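Local coordinates for malonyl CoA-acyl carrier protein transacylase (Synechocystis sp. PCC 6803 substr. Kazusa, PDB 4RR5) that transfers the malonyl group from malonyl-CoA to holo-acyl carrier protein, supplying malonyl-ACP for fatty acid biosynthesis, at residues 21-34 and 65-77. Residues are numbered along the deposited sequence; the frame is centred on the assembly and turned at random.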
# COMPACT_ATOMS: atom_id res chain seq x y z
N LEU A 21 -7.10 -15.81 11.07
CA LEU A 21 -7.62 -14.74 11.93
C LEU A 21 -9.06 -14.99 12.34
O LEU A 21 -9.54 -14.42 13.31
CB LEU A 21 -7.53 -13.40 11.22
CG LEU A 21 -6.13 -12.99 10.78
CD1 LEU A 21 -6.20 -11.69 10.02
CD2 LEU A 21 -5.18 -12.89 11.99
N LEU A 22 -9.70 -15.89 11.59
CA LEU A 22 -11.13 -16.15 11.64
C LEU A 22 -11.66 -16.68 12.99
O LEU A 22 -12.85 -16.63 13.27
CB LEU A 22 -11.45 -17.15 10.52
CG LEU A 22 -12.91 -17.41 10.17
CD1 LEU A 22 -13.73 -16.12 10.13
CD2 LEU A 22 -12.94 -18.14 8.81
N SER A 23 -10.78 -17.19 13.83
CA SER A 23 -11.20 -17.66 15.13
C SER A 23 -11.40 -16.49 16.12
O SER A 23 -11.99 -16.67 17.19
CB SER A 23 -10.19 -18.67 15.67
OG SER A 23 -8.88 -18.13 15.69
N THR A 24 -10.92 -15.29 15.78
CA THR A 24 -11.19 -14.11 16.61
C THR A 24 -12.59 -13.53 16.28
O THR A 24 -13.03 -13.54 15.12
CB THR A 24 -10.10 -13.00 16.43
OG1 THR A 24 -10.21 -12.38 15.14
CG2 THR A 24 -8.69 -13.56 16.60
N ALA A 25 -13.28 -13.05 17.30
CA ALA A 25 -14.58 -12.42 17.12
C ALA A 25 -14.48 -11.18 16.23
O ALA A 25 -15.34 -10.95 15.36
CB ALA A 25 -15.19 -12.05 18.47
N ILE A 26 -13.43 -10.40 16.45
CA ILE A 26 -13.18 -9.18 15.68
C ILE A 26 -13.08 -9.47 14.18
O ILE A 26 -13.74 -8.82 13.38
CB ILE A 26 -11.91 -8.47 16.19
CG1 ILE A 26 -12.27 -7.56 17.38
CG2 ILE A 26 -11.21 -7.68 15.05
CD1 ILE A 26 -11.11 -7.09 18.23
N ALA A 27 -12.30 -10.49 13.81
CA ALA A 27 -12.18 -10.89 12.41
C ALA A 27 -13.48 -11.43 11.84
O ALA A 27 -13.84 -11.08 10.71
CB ALA A 27 -11.07 -11.93 12.24
N LYS A 28 -14.16 -12.29 12.60
CA LYS A 28 -15.41 -12.90 12.12
C LYS A 28 -16.37 -11.80 11.69
O LYS A 28 -16.85 -11.78 10.56
CB LYS A 28 -16.03 -13.78 13.22
CG LYS A 28 -17.27 -14.60 12.79
CD LYS A 28 -17.84 -15.39 13.98
CE LYS A 28 -19.00 -16.31 13.60
NZ LYS A 28 -19.57 -17.04 14.80
N GLU A 29 -16.59 -10.87 12.62
CA GLU A 29 -17.46 -9.73 12.42
C GLU A 29 -17.09 -8.91 11.17
O GLU A 29 -17.89 -8.77 10.25
CB GLU A 29 -17.42 -8.87 13.69
CG GLU A 29 -17.99 -7.46 13.57
CD GLU A 29 -17.74 -6.63 14.82
OE1 GLU A 29 -17.37 -7.19 15.88
OE2 GLU A 29 -17.92 -5.39 14.76
N LYS A 30 -15.86 -8.40 11.12
CA LYS A 30 -15.46 -7.57 9.98
C LYS A 30 -15.51 -8.30 8.64
O LYS A 30 -15.82 -7.70 7.61
CB LYS A 30 -14.07 -7.00 10.21
CG LYS A 30 -14.07 -5.96 11.27
CD LYS A 30 -13.03 -4.91 10.99
CE LYS A 30 -13.35 -3.67 11.81
NZ LYS A 30 -13.60 -4.08 13.23
N TYR A 31 -15.21 -9.60 8.65
CA TYR A 31 -15.35 -10.40 7.44
C TYR A 31 -16.78 -10.39 6.96
O TYR A 31 -17.02 -10.35 5.76
CB TYR A 31 -14.88 -11.85 7.67
CG TYR A 31 -13.38 -12.04 7.58
CD1 TYR A 31 -12.62 -11.30 6.68
CD2 TYR A 31 -12.72 -12.95 8.41
CE1 TYR A 31 -11.24 -11.47 6.60
CE2 TYR A 31 -11.34 -13.12 8.35
CZ TYR A 31 -10.60 -12.37 7.44
OH TYR A 31 -9.22 -12.52 7.36
N GLN A 32 -17.73 -10.45 7.90
CA GLN A 32 -19.15 -10.48 7.54
C GLN A 32 -19.59 -9.13 7.02
O GLN A 32 -20.32 -9.06 6.03
CB GLN A 32 -20.02 -10.91 8.74
CG GLN A 32 -20.04 -12.42 8.97
CD GLN A 32 -20.55 -12.81 10.35
OE1 GLN A 32 -21.02 -11.97 11.13
NE2 GLN A 32 -20.46 -14.10 10.67
N GLN A 33 -19.13 -8.07 7.68
CA GLN A 33 -19.29 -6.71 7.16
C GLN A 33 -18.72 -6.57 5.75
O GLN A 33 -19.37 -5.99 4.88
CB GLN A 33 -18.61 -5.69 8.06
CG GLN A 33 -19.19 -5.57 9.43
CD GLN A 33 -18.50 -4.47 10.21
OE1 GLN A 33 -18.07 -4.68 11.35
NE2 GLN A 33 -18.38 -3.29 9.59
N ALA A 34 -17.50 -7.06 5.54
CA ALA A 34 -16.91 -6.97 4.21
C ALA A 34 -17.75 -7.75 3.21
O ALA A 34 -17.90 -7.32 2.06
CB ALA A 34 -15.49 -7.49 4.21
N VAL A 65 -9.19 -5.35 4.15
CA VAL A 65 -10.03 -5.95 5.18
C VAL A 65 -9.16 -6.67 6.21
O VAL A 65 -9.38 -6.57 7.43
CB VAL A 65 -11.06 -6.93 4.55
CG1 VAL A 65 -11.71 -7.81 5.63
CG2 VAL A 65 -12.12 -6.17 3.76
N ILE A 66 -8.16 -7.39 5.73
CA ILE A 66 -7.27 -8.14 6.61
C ILE A 66 -6.41 -7.21 7.46
O ILE A 66 -6.27 -7.42 8.67
CB ILE A 66 -6.37 -9.10 5.79
CG1 ILE A 66 -7.20 -10.27 5.28
CG2 ILE A 66 -5.19 -9.59 6.64
CD1 ILE A 66 -6.53 -11.07 4.20
N GLU A 67 -5.86 -6.18 6.83
CA GLU A 67 -5.07 -5.18 7.52
C GLU A 67 -5.88 -4.43 8.59
O GLU A 67 -5.41 -4.24 9.71
CB GLU A 67 -4.45 -4.22 6.51
CG GLU A 67 -3.22 -4.84 5.82
CD GLU A 67 -2.75 -4.08 4.58
OE1 GLU A 67 -3.29 -2.99 4.28
OE2 GLU A 67 -1.82 -4.58 3.92
N ALA A 68 -7.11 -4.03 8.26
CA ALA A 68 -8.00 -3.43 9.27
C ALA A 68 -8.29 -4.42 10.41
O ALA A 68 -8.34 -4.03 11.57
CB ALA A 68 -9.29 -2.97 8.64
N ILE A 69 -8.44 -5.70 10.09
CA ILE A 69 -8.64 -6.70 11.13
C ILE A 69 -7.40 -6.81 12.02
O ILE A 69 -7.51 -6.80 13.24
CB ILE A 69 -9.00 -8.09 10.52
CG1 ILE A 69 -10.48 -8.11 10.14
CG2 ILE A 69 -8.68 -9.23 11.50
CD1 ILE A 69 -10.84 -9.21 9.21
N LEU A 70 -6.23 -6.90 11.41
CA LEU A 70 -4.98 -6.93 12.18
C LEU A 70 -4.80 -5.70 13.07
O LEU A 70 -4.39 -5.83 14.23
CB LEU A 70 -3.79 -7.07 11.23
CG LEU A 70 -3.64 -8.49 10.72
CD1 LEU A 70 -2.63 -8.53 9.58
CD2 LEU A 70 -3.25 -9.43 11.87
N ALA A 71 -5.14 -4.52 12.56
CA ALA A 71 -5.05 -3.30 13.35
C ALA A 71 -5.93 -3.36 14.60
O ALA A 71 -5.52 -2.96 15.69
CB ALA A 71 -5.42 -2.10 12.51
N ASP A 72 -7.15 -3.86 14.43
CA ASP A 72 -8.06 -3.95 15.56
C ASP A 72 -7.63 -5.05 16.53
O ASP A 72 -7.83 -4.92 17.73
CB ASP A 72 -9.48 -4.18 15.08
CG ASP A 72 -10.03 -2.99 14.36
OD1 ASP A 72 -9.44 -1.90 14.49
OD2 ASP A 72 -11.04 -3.12 13.66
N LEU A 73 -7.05 -6.12 16.01
CA LEU A 73 -6.55 -7.19 16.86
C LEU A 73 -5.40 -6.68 17.74
O LEU A 73 -5.35 -6.98 18.93
CB LEU A 73 -6.11 -8.38 16.03
CG LEU A 73 -7.29 -9.17 15.46
CD1 LEU A 73 -6.79 -10.25 14.52
CD2 LEU A 73 -8.14 -9.74 16.58
N LEU A 74 -4.50 -5.91 17.13
CA LEU A 74 -3.42 -5.23 17.85
C LEU A 74 -3.96 -4.31 18.95
O LEU A 74 -3.49 -4.34 20.09
CB LEU A 74 -2.56 -4.44 16.87
CG LEU A 74 -1.59 -5.34 16.12
CD1 LEU A 74 -1.05 -4.65 14.85
CD2 LEU A 74 -0.47 -5.78 17.07
N ARG A 75 -4.95 -3.50 18.60
CA ARG A 75 -5.60 -2.63 19.57
C ARG A 75 -6.17 -3.41 20.74
O ARG A 75 -5.91 -3.08 21.89
CB ARG A 75 -6.69 -1.79 18.91
CG ARG A 75 -6.12 -0.69 18.01
CD ARG A 75 -7.13 0.40 17.71
NE ARG A 75 -6.52 1.46 16.92
CZ ARG A 75 -5.70 2.39 17.40
NH1 ARG A 75 -5.38 2.40 18.69
NH2 ARG A 75 -5.19 3.30 16.59
N ASP A 76 -6.91 -4.47 20.44
CA ASP A 76 -7.49 -5.32 21.47
C ASP A 76 -6.44 -5.88 22.44
O ASP A 76 -6.70 -5.99 23.64
CB ASP A 76 -8.26 -6.46 20.83
CG ASP A 76 -9.30 -7.05 21.76
OD1 ASP A 76 -10.27 -6.33 22.09
OD2 ASP A 76 -9.15 -8.22 22.17
N LYS A 77 -5.25 -6.21 21.93
CA LYS A 77 -4.16 -6.66 22.79
C LYS A 77 -3.53 -5.51 23.58
O LYS A 77 -2.62 -5.72 24.38
CB LYS A 77 -3.09 -7.36 21.97
CG LYS A 77 -3.56 -8.61 21.25
CD LYS A 77 -2.38 -9.51 20.87
CE LYS A 77 -1.66 -10.07 22.10
NZ LYS A 77 -1.78 -11.56 22.18
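Ile69 CD1 sits over one face of the Tyr31 ring, 3.6 Å from the ring centroid, a CH-pi contact. The two branches of Ile69 divide the work: CG1, anti to the carbonyl carbon (chi1 -80°), carries CD1 onto the ring, while CG2 packs against Ala27 CB at 3.7 Å and also meets Leu21 CD1. The small Ala27 side chain goes with the close backbone approach here, 5.6 Å between Ala27 CA and Ile69 CA. Around the ring, Ile66 CG1 lies at the edge, beside OH, and Val65 CG1 comes in obliquely; the hydroxyl itself is hydrogen-bonded to Gly18 O. Further along, Val65 CG2 presses on Ala34 CB at 3.6 Å.

The segments 25-34 and 65-76 of helices 25-38 and 56-76 run roughly antiparallel (149°), their axes 9.4 Å apart at closest approach. The two helices pack against each other within the FabD acyltransferase domain, away from Ser88 and His188, the probable active-site residues, and the chain between the segments is mostly helix with no strand. Leu107 of helix 103-119 touches both Ala34 and Val65.

In the turn just before helix 25-38, Leu21 spreads its methyls, CD1 against Ile66 and Ile69, CD2 against Leu70 and Leu73. Leu73 CD2 reaches Thr24 tip to tip. Thr24 is the N-cap: OG1 accepts from Ala27 N at 3.1 Å and donates to Leu21 O, which also receives Thr24 N. Ile26 is a knob in the hole formed by Ile69, Asp72, Leu73 and Asp76, its CD1 3.9 Å from Asp76 CB.

At the polar edge Lys30 packs CB against Ile69 CG1, and bends at chi2 and chi4 bring NZ to 2.8 Å from Asp72 OD2, a salt bridge. NZ meets OD2 nearly in line with its C-O bond, and the same oxygen is hydrogen-bonded to Tyr96 OH.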